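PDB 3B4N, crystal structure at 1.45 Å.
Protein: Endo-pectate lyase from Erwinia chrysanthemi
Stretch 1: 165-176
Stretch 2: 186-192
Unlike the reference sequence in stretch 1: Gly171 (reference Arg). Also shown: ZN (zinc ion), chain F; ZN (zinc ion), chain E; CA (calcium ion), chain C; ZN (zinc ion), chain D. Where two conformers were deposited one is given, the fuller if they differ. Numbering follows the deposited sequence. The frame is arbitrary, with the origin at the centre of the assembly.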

# COMPACT_ATOMS: atom_id res chain seq x y z
N ARG A 165 9.64 -7.29 -0.38
CA ARG A 165 8.63 -7.96 -1.18
C ARG A 165 8.10 -9.13 -0.38
O ARG A 165 8.86 -9.88 0.24
CB ARG A 165 9.23 -8.48 -2.50
CG ARG A 165 8.20 -9.04 -3.48
CD ARG A 165 8.88 -9.80 -4.61
NE ARG A 165 9.92 -9.00 -5.25
CZ ARG A 165 9.71 -8.12 -6.23
NH1 ARG A 165 10.73 -7.44 -6.73
NH2 ARG A 165 8.49 -7.95 -6.72
N ILE A 166 6.78 -9.26 -0.38
CA ILE A 166 6.10 -10.34 0.32
C ILE A 166 5.64 -11.32 -0.75
O ILE A 166 4.90 -10.95 -1.66
CB ILE A 166 4.87 -9.81 1.10
CG1 ILE A 166 5.28 -8.66 2.02
CG2 ILE A 166 4.23 -10.95 1.91
CD1 ILE A 166 6.35 -9.02 3.03
N SER A 167 6.07 -12.57 -0.64
CA SER A 167 5.71 -13.60 -1.63
C SER A 167 4.22 -13.87 -1.79
O SER A 167 3.45 -13.74 -0.85
CB SER A 167 6.44 -14.91 -1.31
OG SER A 167 5.86 -15.56 -0.21
N ALA A 168 3.83 -14.24 -3.00
CA ALA A 168 2.43 -14.51 -3.30
C ALA A 168 1.82 -15.63 -2.47
O ALA A 168 0.65 -15.55 -2.09
CB ALA A 168 2.27 -14.84 -4.79
N SER A 169 2.61 -16.65 -2.16
CA SER A 169 2.10 -17.79 -1.40
C SER A 169 2.40 -17.76 0.09
O SER A 169 1.99 -18.66 0.82
CB SER A 169 2.65 -19.09 -1.99
OG SER A 169 4.05 -19.17 -1.82
N GLY A 170 3.09 -16.73 0.56
CA GLY A 170 3.44 -16.68 1.97
C GLY A 170 3.17 -15.38 2.69
O GLY A 170 3.90 -15.02 3.61
N GLY A 171 2.08 -14.71 2.32
CA GLY A 171 1.75 -13.43 2.93
C GLY A 171 1.31 -13.44 4.38
O GLY A 171 1.32 -12.39 5.03
N ALA A 172 0.92 -14.61 4.89
CA ALA A 172 0.46 -14.77 6.27
C ALA A 172 -0.35 -13.57 6.77
O ALA A 172 -1.36 -13.22 6.16
CB ALA A 172 1.65 -15.04 7.19
N ASP A 173 0.06 -12.95 7.87
CA ASP A 173 -0.68 -11.79 8.36
C ASP A 173 0.07 -10.47 8.13
O ASP A 173 0.00 -9.54 8.94
CB ASP A 173 -1.03 -11.92 9.85
CG ASP A 173 -2.16 -10.99 10.24
OD1 ASP A 173 -2.26 -10.61 11.42
OD2 ASP A 173 -2.96 -10.64 9.36
N GLY A 174 0.80 -10.41 7.02
CA GLY A 174 1.48 -9.19 6.65
C GLY A 174 2.40 -8.51 7.65
O GLY A 174 3.18 -9.17 8.34
N ILE A 175 2.31 -7.19 7.72
CA ILE A 175 3.16 -6.39 8.59
C ILE A 175 2.37 -5.69 9.68
O ILE A 175 1.39 -5.01 9.39
CB ILE A 175 3.91 -5.32 7.77
CG1 ILE A 175 4.70 -6.00 6.64
CG2 ILE A 175 4.82 -4.49 8.68
CD1 ILE A 175 5.42 -5.03 5.71
N HIS A 176 2.79 -5.85 10.93
CA HIS A 176 2.11 -5.22 12.06
C HIS A 176 2.83 -3.98 12.58
O HIS A 176 4.05 -3.98 12.70
CB HIS A 176 2.03 -6.15 13.27
CG HIS A 176 0.96 -7.18 13.19
ND1 HIS A 176 0.55 -7.90 14.30
CD2 HIS A 176 0.22 -7.63 12.15
CE1 HIS A 176 -0.38 -8.76 13.94
NE2 HIS A 176 -0.60 -8.62 12.64
N ASN A 186 7.74 1.50 0.43
CA ASN A 186 8.07 0.70 -0.74
C ASN A 186 8.07 -0.80 -0.48
O ASN A 186 9.08 -1.48 -0.64
CB ASN A 186 9.41 1.11 -1.34
CG ASN A 186 9.60 0.54 -2.73
OD1 ASN A 186 8.64 0.44 -3.49
ND2 ASN A 186 10.83 0.16 -3.06
N VAL A 187 6.91 -1.30 -0.07
CA VAL A 187 6.75 -2.72 0.16
C VAL A 187 5.82 -3.22 -0.94
O VAL A 187 4.90 -2.53 -1.36
CB VAL A 187 6.14 -3.02 1.56
CG1 VAL A 187 5.77 -4.49 1.66
CG2 VAL A 187 7.18 -2.67 2.64
N ILE A 188 6.12 -4.42 -1.44
CA ILE A 188 5.32 -5.02 -2.51
C ILE A 188 4.73 -6.32 -2.00
O ILE A 188 5.46 -7.19 -1.52
CB ILE A 188 6.18 -5.32 -3.74
CG1 ILE A 188 6.70 -4.00 -4.33
CG2 ILE A 188 5.38 -6.11 -4.78
CD1 ILE A 188 7.56 -4.17 -5.57
N TRP A 189 3.41 -6.43 -2.06
CA TRP A 189 2.72 -7.65 -1.63
C TRP A 189 2.29 -8.34 -2.92
O TRP A 189 1.43 -7.83 -3.64
CB TRP A 189 1.47 -7.31 -0.80
CG TRP A 189 1.74 -6.76 0.58
CD1 TRP A 189 1.68 -7.43 1.76
CD2 TRP A 189 2.03 -5.39 0.92
NE1 TRP A 189 1.90 -6.58 2.82
CE2 TRP A 189 2.12 -5.32 2.32
CE3 TRP A 189 2.22 -4.22 0.16
CZ2 TRP A 189 2.38 -4.12 3.00
CZ3 TRP A 189 2.48 -3.03 0.84
CH2 TRP A 189 2.56 -2.99 2.24
N GLU A 190 2.87 -9.50 -3.22
CA GLU A 190 2.54 -10.21 -4.46
C GLU A 190 1.12 -10.80 -4.51
O GLU A 190 0.56 -10.99 -5.59
CB GLU A 190 3.61 -11.28 -4.73
CG GLU A 190 4.98 -10.70 -5.13
CD GLU A 190 4.98 -9.99 -6.49
OE1 GLU A 190 4.19 -10.37 -7.37
OE2 GLU A 190 5.79 -9.05 -6.68
N ASP A 191 0.55 -11.08 -3.34
CA ASP A 191 -0.82 -11.58 -3.22
C ASP A 191 -1.13 -11.51 -1.73
O ASP A 191 -0.77 -12.41 -0.97
CB ASP A 191 -0.96 -13.03 -3.71
CG ASP A 191 -2.42 -13.51 -3.71
OD1 ASP A 191 -3.27 -12.90 -3.04
OD2 ASP A 191 -2.72 -14.52 -4.39
N ILE A 192 -1.78 -10.44 -1.32
CA ILE A 192 -2.13 -10.25 0.08
C ILE A 192 -2.80 -11.50 0.63
O ILE A 192 -3.68 -12.07 -0.02
CB ILE A 192 -3.11 -9.09 0.25
CG1 ILE A 192 -2.44 -7.77 -0.14
CG2 ILE A 192 -3.64 -9.05 1.68
CD1 ILE A 192 -3.41 -6.61 -0.23
ZN ZN F . -2.66 -9.16 12.47
ZN ZN E . 1.28 -7.81 16.26
CA CA C . -5.11 -12.96 -1.56
ZN ZN D . -4.54 -9.46 9.71
O HOH W 1 1.89 -11.21 -0.67
O HOH W 2 -0.06 -14.75 0.41
O HOH W 3 -6.47 -12.31 0.33
O HOH W 4 -7.03 -13.84 -2.66
O HOH W 5 -4.43 -8.22 11.07
O HOH W 6 -5.85 -10.68 10.49
O HOH W 7 -0.45 -7.88 17.28

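The two stretches meet as neighbouring parallel strands, with Arg165 opposite Ile188 (CA to CA 4.6 Å) and Ile166 opposite Trp189 (CA to CA 4.7 Å). In a parallel pairing one residue reaches two partners on the adjacent strand, and Ile166 does exactly this: its N donates to Ile188 O at 2.7 Å, and its O accepts from Glu190 N at 2.9 Å. Both bonds are nearly straight, at 167°. Arg165 has its backbone N and O turned from this neighbour, yet its CA lies 3.3 Å from Ile188 O, a CA-H...O contact that adds to the seam.

Beyond the strands the chains remain close, but water takes over the backbone pairing. Water 1 donates to Ser167 O and accepts from Asp191 N, each at 3.0 Å. Water 2 donates to Ala168 O at 2.7 Å and to Asp191 O at 2.8 Å, while accepting from Gly171 N at 2.9 Å. Each thus joins polar backbone atoms that do not bond directly to one another across the gap.

Alternation along the strands sorts the side chains. On one face, Arg165 and Ile188 lie side by side. The arginine, with chi1 and chi2 both t, is long enough to pass the isoleucine and form a salt bridge with Glu190, NH2 to OE2 at 2.9 Å. The carboxylate oxygen lies at the edge of the guanidinium, near its plane, where the N-H groups point; the hydrogen bond within this pair has an angle of 145°. Arg165 NH2 also comes within 4.1 Å of Ile188 CD1. Glu190 serves a second purpose through its aliphatic base, since its CB packs 3.8 Å from Ala168 CB. The small methyl of Ala168 also sits 3.9 Å from Asp191 CB, so it fits closely beside both residues.

On the other face the contacts are apolar. Ile166 lays CG1 over the Trp189 ring, 4.2 Å from the centroid of the five-membered ring and 25° off its normal, a CH-pi contact that suits an aliphatic group on an electron-rich indole. The same Ile166 CG1 touches Val187 CG1 at 4.2 Å. Ile175, from the far end of its stretch, brings CD1 to 4.1 Å from Val187 CG1 and 4.2 Å from Trp189 CZ2. Branched aliphatic chains and a broad aromatic ring fill this buried space without demanding polar partners; the indole NE1 is satisfied elsewhere in the structure.

The chain reaches Ile175 through a type II' turn from Gly171 to Gly174, closed by Gly174 N to Gly171 O at 2.9 Å. Gly174 has a positive phi of 53°, which favours glycine.

Metals anchor the ends separately. Calcium binds Asp191 OD1 at 2.4 Å and Ile192 O at 2.3 Å, while one zinc binds Asp173 OD1 at 1.8 Å and His176 NE2 at 2.1 Å. Carboxylate and carbonyl oxygens suit the hard calcium ion, whereas zinc readily accepts imidazole nitrogen.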